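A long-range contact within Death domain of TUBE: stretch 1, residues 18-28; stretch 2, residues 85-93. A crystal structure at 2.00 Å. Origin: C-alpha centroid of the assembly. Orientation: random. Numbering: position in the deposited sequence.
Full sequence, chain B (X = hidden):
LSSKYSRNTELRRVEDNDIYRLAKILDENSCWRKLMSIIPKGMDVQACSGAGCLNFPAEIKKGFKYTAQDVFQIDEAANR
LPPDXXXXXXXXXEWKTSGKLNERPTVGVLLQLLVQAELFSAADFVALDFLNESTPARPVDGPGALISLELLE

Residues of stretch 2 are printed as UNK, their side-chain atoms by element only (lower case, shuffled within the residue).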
# COMPACT_ATOMS: atom_id res chain seq x y z
N ASP B 18 -5.00 -16.03 -6.52
CA ASP B 18 -4.95 -14.62 -6.86
C ASP B 18 -5.23 -13.78 -5.62
O ASP B 18 -4.55 -12.78 -5.37
CB ASP B 18 -5.94 -14.28 -7.98
CG ASP B 18 -5.41 -14.66 -9.35
OD1 ASP B 18 -4.18 -14.58 -9.57
OD2 ASP B 18 -6.23 -15.01 -10.23
N ILE B 19 -6.21 -14.21 -4.83
CA ILE B 19 -6.56 -13.52 -3.59
C ILE B 19 -5.36 -13.60 -2.65
O ILE B 19 -5.05 -12.64 -1.95
CB ILE B 19 -7.79 -14.15 -2.90
CG1 ILE B 19 -9.06 -13.88 -3.70
CG2 ILE B 19 -7.94 -13.60 -1.49
CD1 ILE B 19 -9.41 -12.40 -3.84
N TYR B 20 -4.66 -14.73 -2.69
CA TYR B 20 -3.49 -14.93 -1.83
C TYR B 20 -2.37 -13.94 -2.14
O TYR B 20 -1.70 -13.46 -1.23
CB TYR B 20 -2.97 -16.36 -1.93
CG TYR B 20 -1.82 -16.64 -0.99
CD1 TYR B 20 -2.01 -16.61 0.39
CD2 TYR B 20 -0.54 -16.90 -1.48
CE1 TYR B 20 -0.95 -16.82 1.27
CE2 TYR B 20 0.53 -17.12 -0.61
CZ TYR B 20 0.31 -17.07 0.76
OH TYR B 20 1.36 -17.27 1.63
N ARG B 21 -2.14 -13.67 -3.42
CA ARG B 21 -1.10 -12.72 -3.81
C ARG B 21 -1.48 -11.34 -3.29
O ARG B 21 -0.63 -10.61 -2.77
CB ARG B 21 -0.89 -12.73 -5.33
CG ARG B 21 -0.29 -14.03 -5.83
CD ARG B 21 0.22 -13.93 -7.26
NE ARG B 21 -0.87 -13.75 -8.21
CZ ARG B 21 -0.73 -13.22 -9.42
NH1 ARG B 21 0.46 -12.79 -9.83
NH2 ARG B 21 -1.79 -13.11 -10.22
N LEU B 22 -2.77 -11.01 -3.37
CA LEU B 22 -3.28 -9.74 -2.87
C LEU B 22 -3.09 -9.69 -1.35
O LEU B 22 -2.67 -8.68 -0.79
CB LEU B 22 -4.76 -9.58 -3.20
CG LEU B 22 -5.52 -8.43 -2.52
CD1 LEU B 22 -4.96 -7.08 -2.97
CD2 LEU B 22 -6.99 -8.53 -2.86
N ALA B 23 -3.41 -10.81 -0.69
CA ALA B 23 -3.29 -10.92 0.77
C ALA B 23 -1.89 -10.61 1.28
O ALA B 23 -1.73 -9.85 2.24
CB ALA B 23 -3.73 -12.31 1.24
N LYS B 24 -0.87 -11.17 0.63
CA LYS B 24 0.51 -10.94 1.05
C LYS B 24 0.88 -9.46 0.97
O LYS B 24 1.67 -8.96 1.77
CB LYS B 24 1.49 -11.79 0.24
CG LYS B 24 1.35 -13.29 0.50
CD LYS B 24 1.22 -13.59 2.01
CE LYS B 24 2.47 -13.21 2.79
NZ LYS B 24 2.20 -13.21 4.27
N ILE B 25 0.29 -8.76 0.00
CA ILE B 25 0.54 -7.34 -0.16
C ILE B 25 -0.09 -6.60 1.02
O ILE B 25 0.55 -5.77 1.67
CB ILE B 25 -0.06 -6.84 -1.50
CG1 ILE B 25 0.64 -7.55 -2.66
CG2 ILE B 25 0.08 -5.32 -1.61
CD1 ILE B 25 0.12 -7.17 -4.02
N LEU B 26 -1.34 -6.95 1.34
CA LEU B 26 -2.06 -6.33 2.45
C LEU B 26 -1.50 -6.71 3.82
O LEU B 26 -1.77 -6.02 4.80
CB LEU B 26 -3.55 -6.67 2.38
CG LEU B 26 -4.35 -6.01 1.25
CD1 LEU B 26 -5.73 -6.64 1.14
CD2 LEU B 26 -4.44 -4.51 1.49
N ASP B 27 -0.76 -7.82 3.90
CA ASP B 27 -0.16 -8.24 5.16
C ASP B 27 0.93 -7.27 5.59
O ASP B 27 1.16 -7.08 6.78
CB ASP B 27 0.42 -9.66 5.07
CG ASP B 27 -0.65 -10.74 5.16
OD1 ASP B 27 -1.68 -10.50 5.83
OD2 ASP B 27 -0.44 -11.82 4.59
N GLU B 28 1.61 -6.68 4.61
CA GLU B 28 2.68 -5.72 4.90
C GLU B 28 2.13 -4.50 5.63
O GLU B 28 1.10 -3.94 5.24
CB GLU B 28 3.38 -5.28 3.62
CG GLU B 28 4.19 -6.38 2.95
CD GLU B 28 5.07 -5.87 1.82
OE1 GLU B 28 5.60 -4.73 1.92
OE2 GLU B 28 5.25 -6.62 0.83
N UNK B 85 1.38 -16.92 9.20
CA UNK B 85 -0.05 -17.00 8.86
C UNK B 85 -0.56 -15.64 8.38
O UNK B 85 -0.44 -14.64 9.08
c UNK B 85 -0.87 -17.46 10.07
c UNK B 85 -2.28 -17.92 9.72
n UNK B 85 -1.41 -20.16 9.35
c UNK B 85 -2.31 -19.25 8.97
o UNK B 85 -3.13 -19.47 8.08
N UNK B 86 -1.15 -15.63 7.19
CA UNK B 86 -1.68 -14.40 6.59
C UNK B 86 -2.99 -13.91 7.19
O UNK B 86 -4.05 -14.51 6.99
c UNK B 86 -1.85 -14.59 5.08
o UNK B 86 -2.53 -13.48 4.50
N UNK B 87 -2.93 -12.79 7.91
CA UNK B 87 -4.13 -12.20 8.51
C UNK B 87 -5.06 -11.60 7.45
O UNK B 87 -6.28 -11.61 7.62
n UNK B 87 -1.66 -10.29 14.08
c UNK B 87 -3.74 -11.15 9.55
c UNK B 87 -2.02 -11.29 13.03
c UNK B 87 -2.64 -10.66 11.79
c UNK B 87 -3.00 -11.73 10.76
N UNK B 88 -4.48 -11.11 6.35
CA UNK B 88 -5.25 -10.52 5.25
C UNK B 88 -6.10 -11.61 4.60
O UNK B 88 -7.23 -11.36 4.19
o UNK B 88 -3.60 -8.80 4.70
c UNK B 88 -4.33 -9.91 4.19
N UNK B 89 -5.53 -12.80 4.48
CA UNK B 89 -6.23 -13.94 3.88
C UNK B 89 -7.47 -14.26 4.72
O UNK B 89 -8.57 -14.43 4.18
c UNK B 89 -5.88 -16.40 3.21
c UNK B 89 -4.82 -17.46 2.97
c UNK B 89 -5.29 -15.15 3.83
n UNK B 89 -4.17 -17.91 4.04
o UNK B 89 -4.58 -17.87 1.83
N UNK B 90 -7.30 -14.29 6.04
CA UNK B 90 -8.41 -14.56 6.94
C UNK B 90 -9.45 -13.44 6.85
O UNK B 90 -10.65 -13.70 6.89
c UNK B 90 -7.99 -15.65 11.20
c UNK B 90 -7.93 -14.72 8.38
s UNK B 90 -6.55 -16.15 10.31
c UNK B 90 -7.15 -16.00 8.62
N UNK B 91 -8.97 -12.20 6.72
CA UNK B 91 -9.86 -11.05 6.61
C UNK B 91 -10.74 -11.16 5.36
O UNK B 91 -11.95 -10.97 5.43
c UNK B 91 -8.76 -7.42 4.17
c UNK B 91 -9.88 -8.48 6.43
s UNK B 91 -10.30 -8.07 4.73
c UNK B 91 -9.05 -9.75 6.58
N UNK B 92 -10.11 -11.49 4.24
CA UNK B 92 -10.84 -11.63 2.98
C UNK B 92 -11.78 -12.83 3.00
O UNK B 92 -12.91 -12.73 2.52
c UNK B 92 -7.97 -10.28 0.73
c UNK B 92 -9.12 -10.31 1.70
c UNK B 92 -9.86 -11.66 1.77
c UNK B 92 -10.61 -11.91 0.47
N UNK B 93 -11.35 -13.95 3.59
CA UNK B 93 -12.20 -15.15 3.68
C UNK B 93 -13.51 -14.81 4.38
O UNK B 93 -14.58 -15.29 4.00
o UNK B 93 -10.39 -16.88 2.43
c UNK B 93 -11.50 -16.28 4.45
o UNK B 93 -9.48 -17.50 4.32
c UNK B 93 -10.38 -16.93 3.67
O HOH W 1 -0.47 -11.51 8.44

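Position 85 has five side-chain atoms: three carbons in a row, the third carrying one oxygen and one nitrogen. Its CA-to-CB bond points away from stretch 1, and the side chain makes no contact. The residue is Gln85.

Position 86 has one carbon and one oxygen. The oxygen lies 2.7 Å from Asp27 OD2 and 3.7 Å from Ala23 CB. A single carbon bearing a hydroxyl is serine, Ser86. Its OG donates a hydrogen bond to Asp27 OD2.

Position 87 has four carbons in a row ending in nitrogen. The chain is extended and its end leads away from stretch 1. The residue is Lys87. Its backbone N donates to a water, 2.8 Å from the water O. That water donates to Gln85 O and, weakly, to Asp27 OD1.

Position 88 again has one carbon and one oxygen. The oxygen is 2.8 Å from Asp27 OD1, and the CB is 3.3 Å from Ala23 O. The residue is Ser88. Both its OG and its backbone N donate to Asp27 OD1, the N at 2.9 Å from OD1.

Position 89 has three carbons, the third carrying one oxygen and one nitrogen. Its oxygen lies 3.2 Å from Tyr20 CD1, oblique to the ring. The residue is Gln89. Its backbone N donates to Ser86 OG at 3.1 Å, a capping bond from the helix to the residue at its N-cap.

Position 90 has two carbons, a sulfur and one more carbon, unbranched. It is out of reach of stretch 1. The thioether identifies Met90.

Position 91 has the same composition, but its CB points toward stretch 1. Its terminal carbon is 4.4 Å from Leu26 CD1. The residue is Met91.

Position 92 has four carbons, forked at the first, with one arm two carbons long. The one-carbon arm lies 3.7 Å from Ile19 CG2. The end of the longer arm lies 4.1 Å from Leu22 CD2 and 4.3 Å from Leu26 CD1. The residue is Ile92.

Position 93 has two carbons, the second carrying two oxygens. This carboxylate does not contact stretch 1. The residue is Asp93.

The two helix axes approach to 8.0 Å at an angle of 123°. Ala23 and Ser88 meet at the closest backbone register, with CA atoms 4.9 Å apart. Asp27 accepts from both serines at the start of the second helix, and Lys24 NZ forms a salt bridge with Asp27 OD2 at 3.0 Å. Further along, Ile92 packs against Ile19, Leu22 and Leu26. The contact thus joins a polar anchor to an apolar patch.

Stretch 2, residues 85-93: QSKSQMMID
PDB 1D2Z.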